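Local coordinates for DUF3224 domain-containing protein (Shewanella oneidensis, PDB 2OOJ) that is of unknown function but belongs to the DUF3224 family, a branch of the AOC-barrel clan of beta-barrel proteins, at residues 106-118 with 124-136. Sequence-based numbering, arbitrary orientation.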
ATOM      1  N   ALA B 106      18.813  -8.734  -0.843  1.00 27.78           N
ATOM      2  CA  ALA B 106      19.514 -10.015  -0.695  1.00 29.58           C
ATOM      3  C   ALA B 106      20.543 -10.232  -1.793  1.00 31.19           C
ATOM      4  O   ALA B 106      20.552  -9.530  -2.822  1.00 31.04           O
ATOM      5  CB  ALA B 106      18.512 -11.153  -0.679  1.00 30.44           C
ATOM      6  N   GLY B 107      21.394 -11.247  -1.583  1.00 30.83           N
ATOM      7  CA  GLY B 107      22.519 -11.510  -2.459  1.00 34.03           C
ATOM      8  C   GLY B 107      23.477 -10.346  -2.466  1.00 33.06           C
ATOM      9  O   GLY B 107      23.816  -9.796  -1.412  1.00 36.88           O
ATOM     10  N   GLU B 108      23.881  -9.915  -3.660  1.00 34.19           N
ATOM     11  CA  GLU B 108      24.793  -8.795  -3.768  1.00 31.82           C
ATOM     12  C   GLU B 108      24.085  -7.460  -3.562  1.00 29.99           C
ATOM     13  O   GLU B 108      24.739  -6.405  -3.552  1.00 30.86           O
ATOM     14  CB  GLU B 108      25.512  -8.788  -5.120  1.00 33.00           C
ATOM     15  CG  GLU B 108      26.277 -10.036  -5.463  1.00 39.55           C
ATOM     16  CD  GLU B 108      27.132  -9.842  -6.687  1.00 51.33           C
ATOM     17  OE1 GLU B 108      26.578  -9.744  -7.804  1.00 57.51           O
ATOM     18  OE2 GLU B 108      28.363  -9.784  -6.539  1.00 67.27           O
ATOM     19  N   LEU B 109      22.759  -7.489  -3.415  1.00 30.77           N
ATOM     20  CA  LEU B 109      21.985  -6.281  -3.095  1.00 28.90           C
ATOM     21  C   LEU B 109      21.618  -6.236  -1.610  1.00 32.04           C
ATOM     22  O   LEU B 109      20.793  -5.441  -1.173  1.00 29.33           O
ATOM     23  CB  LEU B 109      20.758  -6.133  -4.010  1.00 28.30           C
ATOM     24  CG  LEU B 109      21.065  -6.193  -5.508  1.00 26.51           C
ATOM     25  CD1 LEU B 109      19.789  -6.072  -6.351  1.00 27.20           C
ATOM     26  CD2 LEU B 109      22.090  -5.167  -5.958  1.00 27.25           C
ATOM     27  N   THR B 110      22.285  -7.059  -0.808  1.00 32.48           N
ATOM     28  CA  THR B 110      22.154  -6.933   0.631  1.00 29.93           C
ATOM     29  C   THR B 110      22.493  -5.501   1.027  1.00 27.47           C
ATOM     30  O   THR B 110      23.477  -4.974   0.563  1.00 30.68           O
ATOM     31  CB  THR B 110      23.053  -7.941   1.365  1.00 29.73           C
ATOM     32  OG1 THR B 110      22.704  -9.274   0.959  1.00 35.46           O
ATOM     33  CG2 THR B 110      22.868  -7.838   2.872  1.00 30.40           C
ATOM     34  N   GLY B 111      21.694  -4.914   1.902  1.00 29.75           N
ATOM     35  CA  GLY B 111      21.880  -3.528   2.378  1.00 26.99           C
ATOM     36  C   GLY B 111      21.308  -2.432   1.499  1.00 28.90           C
ATOM     37  O   GLY B 111      21.498  -1.256   1.762  1.00 30.44           O
ATOM     38  N   LEU B 112      20.607  -2.803   0.439  1.00 27.66           N
ATOM     39  CA  LEU B 112      20.051  -1.823  -0.483  1.00 26.15           C
ATOM     40  C   LEU B 112      19.030  -0.926   0.190  1.00 24.05           C
ATOM     41  O   LEU B 112      18.143  -1.413   0.925  1.00 26.68           O
ATOM     42  CB  LEU B 112      19.369  -2.544  -1.648  1.00 25.68           C
ATOM     43  CG  LEU B 112      18.797  -1.680  -2.754  1.00 26.25           C
ATOM     44  CD1 LEU B 112      19.892  -0.848  -3.449  1.00 24.64           C
ATOM     45  CD2 LEU B 112      18.109  -2.612  -3.767  1.00 28.42           C
ATOM     46  N   TYR B 113      19.162   0.372  -0.058  1.00 27.55           N
ATOM     47  CA  TYR B 113      18.220   1.387   0.367  1.00 29.20           C
ATOM     48  C   TYR B 113      17.778   2.177  -0.858  1.00 29.21           C
ATOM     49  O   TYR B 113      18.607   2.542  -1.704  1.00 27.91           O
ATOM     50  CB  TYR B 113      18.903   2.372   1.299  1.00 30.17           C
ATOM     51  CG  TYR B 113      18.090   3.602   1.630  1.00 29.71           C
ATOM     52  CD1 TYR B 113      17.210   3.595   2.710  1.00 33.45           C
ATOM     53  CD2 TYR B 113      18.193   4.764   0.882  1.00 30.53           C
ATOM     54  CE1 TYR B 113      16.437   4.700   3.012  1.00 28.62           C
ATOM     55  CE2 TYR B 113      17.442   5.900   1.192  1.00 33.07           C
ATOM     56  CZ  TYR B 113      16.577   5.865   2.267  1.00 28.25           C
ATOM     57  OH  TYR B 113      15.836   6.964   2.611  1.00 32.59           O
ATOM     58  N   GLY B 114      16.509   2.541  -0.948  1.00 28.97           N
ATOM     59  CA  GLY B 114      16.158   3.379  -2.092  1.00 27.02           C
ATOM     60  C   GLY B 114      14.707   3.728  -2.300  1.00 26.90           C
ATOM     61  O   GLY B 114      13.833   3.126  -1.712  1.00 25.83           O
ATOM     62  N   THR B 115      14.496   4.720  -3.157  1.00 28.14           N
ATOM     63  CA  THR B 115      13.167   5.169  -3.537  1.00 26.48           C
ATOM     64  C   THR B 115      13.114   5.243  -5.041  1.00 24.04           C
ATOM     65  O   THR B 115      14.127   5.384  -5.716  1.00 24.93           O
ATOM     66  CB  THR B 115      12.828   6.532  -2.900  1.00 24.98           C
ATOM     67  OG1 THR B 115      13.796   7.508  -3.299  1.00 30.25           O
ATOM     68  CG2 THR B 115      12.783   6.416  -1.336  1.00 30.13           C
HETATM   69  N   MSE B 116      11.927   5.076  -5.584  1.00 22.93           N
HETATM   70  CA  MSE B 116      11.808   5.038  -7.030  1.00 24.77           C
HETATM   71  C   MSE B 116      10.688   5.928  -7.450  1.00 27.57           C
HETATM   72  O   MSE B 116       9.729   6.063  -6.734  1.00 29.63           O
HETATM   73  CB  MSE B 116      11.519   3.598  -7.490  1.00 28.35           C
HETATM   74  CG  MSE B 116      11.389   3.470  -9.004  1.00 27.13           C
HETATM   75 SE   MSE B 116      11.113   1.583  -9.435  0.75 34.53          SE
HETATM   76  CE  MSE B 116      12.853   0.886  -9.204  1.00 29.27           C
ATOM     77  N   ALA B 117      10.859   6.595  -8.585  1.00 29.41           N
ATOM     78  CA  ALA B 117       9.819   7.422  -9.174  1.00 28.49           C
ATOM     79  C   ALA B 117       9.498   6.791 -10.498  1.00 26.69           C
ATOM     80  O   ALA B 117      10.339   6.140 -11.076  1.00 26.64           O
ATOM     81  CB  ALA B 117      10.301   8.823  -9.359  1.00 30.37           C
ATOM     82  N   ILE B 118       8.281   7.031 -11.003  1.00 29.65           N
ATOM     83  CA  ILE B 118       7.809   6.409 -12.223  1.00 30.23           C
ATOM     84  C   ILE B 118       7.341   7.515 -13.174  1.00 32.14           C
ATOM     85  O   ILE B 118       6.602   8.439 -12.787  1.00 31.57           O
ATOM     86  CB  ILE B 118       6.644   5.471 -11.920  1.00 35.09           C
ATOM     87  CG1 ILE B 118       7.061   4.381 -10.938  1.00 37.93           C
ATOM     88  CG2 ILE B 118       6.073   4.843 -13.180  1.00 33.68           C
ATOM     89  CD1 ILE B 118       7.892   3.310 -11.562  1.00 37.40           C
ATOM     90  N   GLN B 124       5.891   4.851 -23.034  1.00 34.57           N
ATOM     91  CA  GLN B 124       6.824   3.942 -22.378  1.00 33.15           C
ATOM     92  C   GLN B 124       7.037   4.389 -20.931  1.00 30.17           C
ATOM     93  O   GLN B 124       7.348   5.541 -20.673  1.00 30.72           O
ATOM     94  CB  GLN B 124       8.157   3.934 -23.126  1.00 29.33           C
ATOM     95  CG  GLN B 124       9.294   3.125 -22.480  1.00 33.55           C
ATOM     96  CD  GLN B 124       9.013   1.640 -22.500  1.00 40.06           C
ATOM     97  OE1 GLN B 124       8.875   1.062 -23.562  1.00 41.73           O
ATOM     98  NE2 GLN B 124       8.902   1.017 -21.326  1.00 33.88           N
ATOM     99  N   HIS B 125       6.832   3.467 -20.007  1.00 29.70           N
ATOM    100  CA  HIS B 125       7.143   3.694 -18.597  1.00 28.76           C
ATOM    101  C   HIS B 125       8.621   3.636 -18.350  1.00 28.16           C
ATOM    102  O   HIS B 125       9.307   2.780 -18.921  1.00 29.77           O
ATOM    103  CB  HIS B 125       6.478   2.650 -17.723  1.00 31.26           C
ATOM    104  CG  HIS B 125       5.018   2.847 -17.596  1.00 35.16           C
ATOM    105  ND1 HIS B 125       4.476   3.924 -16.929  1.00 45.36           N
ATOM    106  CD2 HIS B 125       3.980   2.157 -18.117  1.00 43.43           C
ATOM    107  CE1 HIS B 125       3.156   3.866 -17.016  1.00 48.25           C
ATOM    108  NE2 HIS B 125       2.831   2.807 -17.736  1.00 49.46           N
ATOM    109  N   PHE B 126       9.069   4.535 -17.475  1.00 28.62           N
ATOM    110  CA  PHE B 126      10.448   4.647 -17.067  1.00 26.12           C
ATOM    111  C   PHE B 126      10.488   4.678 -15.554  1.00 25.50           C
ATOM    112  O   PHE B 126       9.620   5.276 -14.901  1.00 27.22           O
ATOM    113  CB  PHE B 126      11.080   5.942 -17.592  1.00 27.41           C
ATOM    114  CG  PHE B 126      11.383   5.908 -19.056  1.00 29.47           C
ATOM    115  CD1 PHE B 126      10.402   6.185 -19.966  1.00 33.04           C
ATOM    116  CD2 PHE B 126      12.648   5.595 -19.508  1.00 37.64           C
ATOM    117  CE1 PHE B 126      10.674   6.142 -21.314  1.00 38.63           C
ATOM    118  CE2 PHE B 126      12.917   5.557 -20.849  1.00 39.75           C
ATOM    119  CZ  PHE B 126      11.918   5.816 -21.752  1.00 32.52           C
ATOM    120  N   TYR B 127      11.524   4.088 -15.025  1.00 27.52           N
ATOM    121  CA  TYR B 127      11.834   4.175 -13.592  1.00 27.37           C
ATOM    122  C   TYR B 127      13.015   5.129 -13.411  1.00 25.88           C
ATOM    123  O   TYR B 127      13.903   5.215 -14.277  1.00 24.76           O
ATOM    124  CB  TYR B 127      12.179   2.787 -13.026  1.00 28.64           C
ATOM    125  CG  TYR B 127      13.434   2.186 -13.591  1.00 28.05           C
ATOM    126  CD1 TYR B 127      14.695   2.471 -13.033  1.00 29.00           C
ATOM    127  CD2 TYR B 127      13.371   1.284 -14.646  1.00 25.77           C
ATOM    128  CE1 TYR B 127      15.826   1.917 -13.568  1.00 25.90           C
ATOM    129  CE2 TYR B 127      14.502   0.756 -15.202  1.00 28.01           C
ATOM    130  CZ  TYR B 127      15.738   1.057 -14.646  1.00 28.05           C
ATOM    131  OH  TYR B 127      16.859   0.507 -15.211  1.00 25.84           O
ATOM    132  N   GLU B 128      13.003   5.852 -12.288  1.00 29.32           N
ATOM    133  CA  GLU B 128      14.102   6.656 -11.829  1.00 28.33           C
ATOM    134  C   GLU B 128      14.375   6.172 -10.405  1.00 28.74           C
ATOM    135  O   GLU B 128      13.557   6.377  -9.530  1.00 27.99           O
ATOM    136  CB  GLU B 128      13.750   8.135 -11.839  1.00 32.52           C
ATOM    137  CG  GLU B 128      13.581   8.770 -13.236  1.00 38.53           C
ATOM    138  CD  GLU B 128      12.163   8.641 -13.839  1.00 42.17           C
ATOM    139  OE1 GLU B 128      11.156   8.862 -13.139  1.00 43.57           O
ATOM    140  OE2 GLU B 128      12.062   8.340 -15.045  1.00 42.65           O
ATOM    141  N   PHE B 129      15.502   5.494 -10.196  1.00 29.81           N
ATOM    142  CA  PHE B 129      15.744   4.765  -8.946  1.00 27.47           C
ATOM    143  C   PHE B 129      16.945   5.366  -8.253  1.00 28.72           C
ATOM    144  O   PHE B 129      18.037   5.345  -8.811  1.00 26.41           O
ATOM    145  CB  PHE B 129      15.927   3.258  -9.279  1.00 27.74           C
ATOM    146  CG  PHE B 129      16.064   2.353  -8.081  1.00 29.86           C
ATOM    147  CD1 PHE B 129      15.369   2.586  -6.896  1.00 32.69           C
ATOM    148  CD2 PHE B 129      16.822   1.208  -8.165  1.00 32.42           C
ATOM    149  CE1 PHE B 129      15.498   1.716  -5.818  1.00 31.21           C
ATOM    150  CE2 PHE B 129      16.936   0.349  -7.087  1.00 31.63           C
ATOM    151  CZ  PHE B 129      16.259   0.611  -5.923  1.00 26.83           C
ATOM    152  N   SER B 130      16.707   5.972  -7.081  1.00 28.84           N
ATOM    153  CA  SER B 130      17.752   6.563  -6.262  1.00 31.68           C
ATOM    154  C   SER B 130      18.062   5.630  -5.109  1.00 30.25           C
ATOM    155  O   SER B 130      17.210   5.371  -4.261  1.00 29.15           O
ATOM    156  CB  SER B 130      17.307   7.935  -5.743  1.00 32.31           C
ATOM    157  OG  SER B 130      16.787   8.666  -6.823  1.00 32.37           O
ATOM    158  N   PHE B 131      19.296   5.127  -5.065  1.00 29.63           N
ATOM    159  CA  PHE B 131      19.610   4.112  -4.136  1.00 26.63           C
ATOM    160  C   PHE B 131      21.034   4.282  -3.597  1.00 30.67           C
ATOM    161  O   PHE B 131      21.857   5.050  -4.131  1.00 27.61           O
ATOM    162  CB  PHE B 131      19.459   2.731  -4.787  1.00 29.13           C
ATOM    163  CG  PHE B 131      20.492   2.425  -5.824  1.00 25.66           C
ATOM    164  CD1 PHE B 131      20.325   2.800  -7.129  1.00 26.93           C
ATOM    165  CD2 PHE B 131      21.638   1.732  -5.483  1.00 26.10           C
ATOM    166  CE1 PHE B 131      21.322   2.535  -8.065  1.00 27.78           C
ATOM    167  CE2 PHE B 131      22.619   1.458  -6.406  1.00 29.68           C
ATOM    168  CZ  PHE B 131      22.455   1.847  -7.698  1.00 30.48           C
ATOM    169  N   CYS B 132      21.243   3.571  -2.508  1.00 29.16           N
ATOM    170  CA  CYS B 132      22.553   3.426  -1.895  1.00 27.93           C
ATOM    171  C   CYS B 132      22.553   2.171  -1.066  1.00 30.66           C
ATOM    172  O   CYS B 132      21.593   1.383  -1.119  1.00 30.12           O
ATOM    173  CB  CYS B 132      22.897   4.694  -1.115  1.00 31.36           C
ATOM    174  SG  CYS B 132      21.946   4.942   0.313  1.00 32.99           S
ATOM    175  N   PHE B 133      23.631   1.942  -0.299  1.00 31.31           N
ATOM    176  CA  PHE B 133      23.722   0.722   0.489  1.00 32.32           C
ATOM    177  C   PHE B 133      24.028   1.087   1.936  1.00 33.01           C
ATOM    178  O   PHE B 133      24.783   1.996   2.176  1.00 33.01           O
ATOM    179  CB  PHE B 133      24.794  -0.182  -0.076  1.00 32.83           C
ATOM    180  CG  PHE B 133      24.368  -0.899  -1.316  1.00 31.70           C
ATOM    181  CD1 PHE B 133      24.436  -0.273  -2.551  1.00 31.45           C
ATOM    182  CD2 PHE B 133      23.891  -2.197  -1.244  1.00 34.02           C
ATOM    183  CE1 PHE B 133      23.996  -0.917  -3.702  1.00 30.77           C
ATOM    184  CE2 PHE B 133      23.474  -2.855  -2.375  1.00 32.96           C
ATOM    185  CZ  PHE B 133      23.540  -2.225  -3.618  1.00 33.96           C
ATOM    186  N   GLU B 134      23.436   0.370   2.871  1.00 30.83           N
ATOM    187  CA  GLU B 134      23.644   0.626   4.284  1.00 31.95           C
ATOM    188  C   GLU B 134      24.952  -0.069   4.661  1.00 38.36           C
ATOM    189  O   GLU B 134      25.369  -1.024   3.986  1.00 31.13           O
ATOM    190  CB  GLU B 134      22.493   0.052   5.084  1.00 35.31           C
ATOM    191  CG  GLU B 134      21.086   0.475   4.590  1.00 30.58           C
ATOM    192  CD  GLU B 134      20.697   1.863   5.016  1.00 37.21           C
ATOM    193  OE1 GLU B 134      21.560   2.533   5.588  1.00 32.78           O
ATOM    194  OE2 GLU B 134      19.529   2.286   4.754  1.00 31.49           O
ATOM    195  N   PRO B 135      25.599   0.393   5.739  1.00 41.84           N
ATOM    196  CA  PRO B 135      26.904  -0.184   6.082  1.00 46.92           C
ATOM    197  C   PRO B 135      26.801  -1.643   6.480  1.00 49.64           C
ATOM    198  O   PRO B 135      25.887  -2.017   7.197  1.00 48.46           O
ATOM    199  CB  PRO B 135      27.399   0.692   7.239  1.00 48.26           C
ATOM    200  CG  PRO B 135      26.226   1.379   7.773  1.00 46.23           C
ATOM    201  CD  PRO B 135      25.224   1.490   6.639  1.00 44.29           C
ATOM    202  N   ALA B 136      27.725  -2.458   5.976  1.00 54.25           N
ATOM    203  CA  ALA B 136      27.683  -3.907   6.195  1.00 57.85           C
ATOM    204  C   ALA B 136      28.016  -4.268   7.641  1.00 58.31           C
ATOM    205  O   ALA B 136      28.752  -3.538   8.305  1.00 62.13           O
ATOM    206  CB  ALA B 136      28.644  -4.615   5.230  1.00 58.37           C
TER
HETATM  207  O   HOH W   1      16.030   7.750  -2.184  1.00 38.05           O
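Met116 and Phe129 both hold CG anti to the backbone N (chi1 -180° and -175°), and a bend at chi3 of -76° in the selenomethionine then lays its methyl over the Phe129 ring, with CE 3.7 Å from CG of Phe129. CB of Phe131 covers the opposite face of that ring; a long unbranched chain suits Met116 because it can bend its methyl over the ring. Leu112, with CG likewise anti to its N, puts CD1 over one face of Phe133, 3.9 Å from its CZ, and 3.7 Å from Phe131 CD2, while its CD2 approaches the edge of the Phe129 ring. Gly114, with no side chain, brings its CA to 3.1 Å from Ser130 O beside the Phe129 ring, and its almost fully extended backbone suits glycine. On the other face, Tyr113 CD2 meets Cys132 SG obliquely at 3.8 Å, while Glu128 turns its OE2 to Ser119. Paired backbone bonds join Tyr113 with Cys132, Thr115 with Ser130 and Ala117 with Glu128, as in a regular antiparallel hairpin. Backbone bonds of Gly114 with Val100 and of Met116 with Leu98 join strand 112-121 to strand 93-107, and strand 5-18 flanks 124-133, placing the hairpin within the curled antiparallel sheet, with Leu74 packed against Leu112, Phe129 and Phe131.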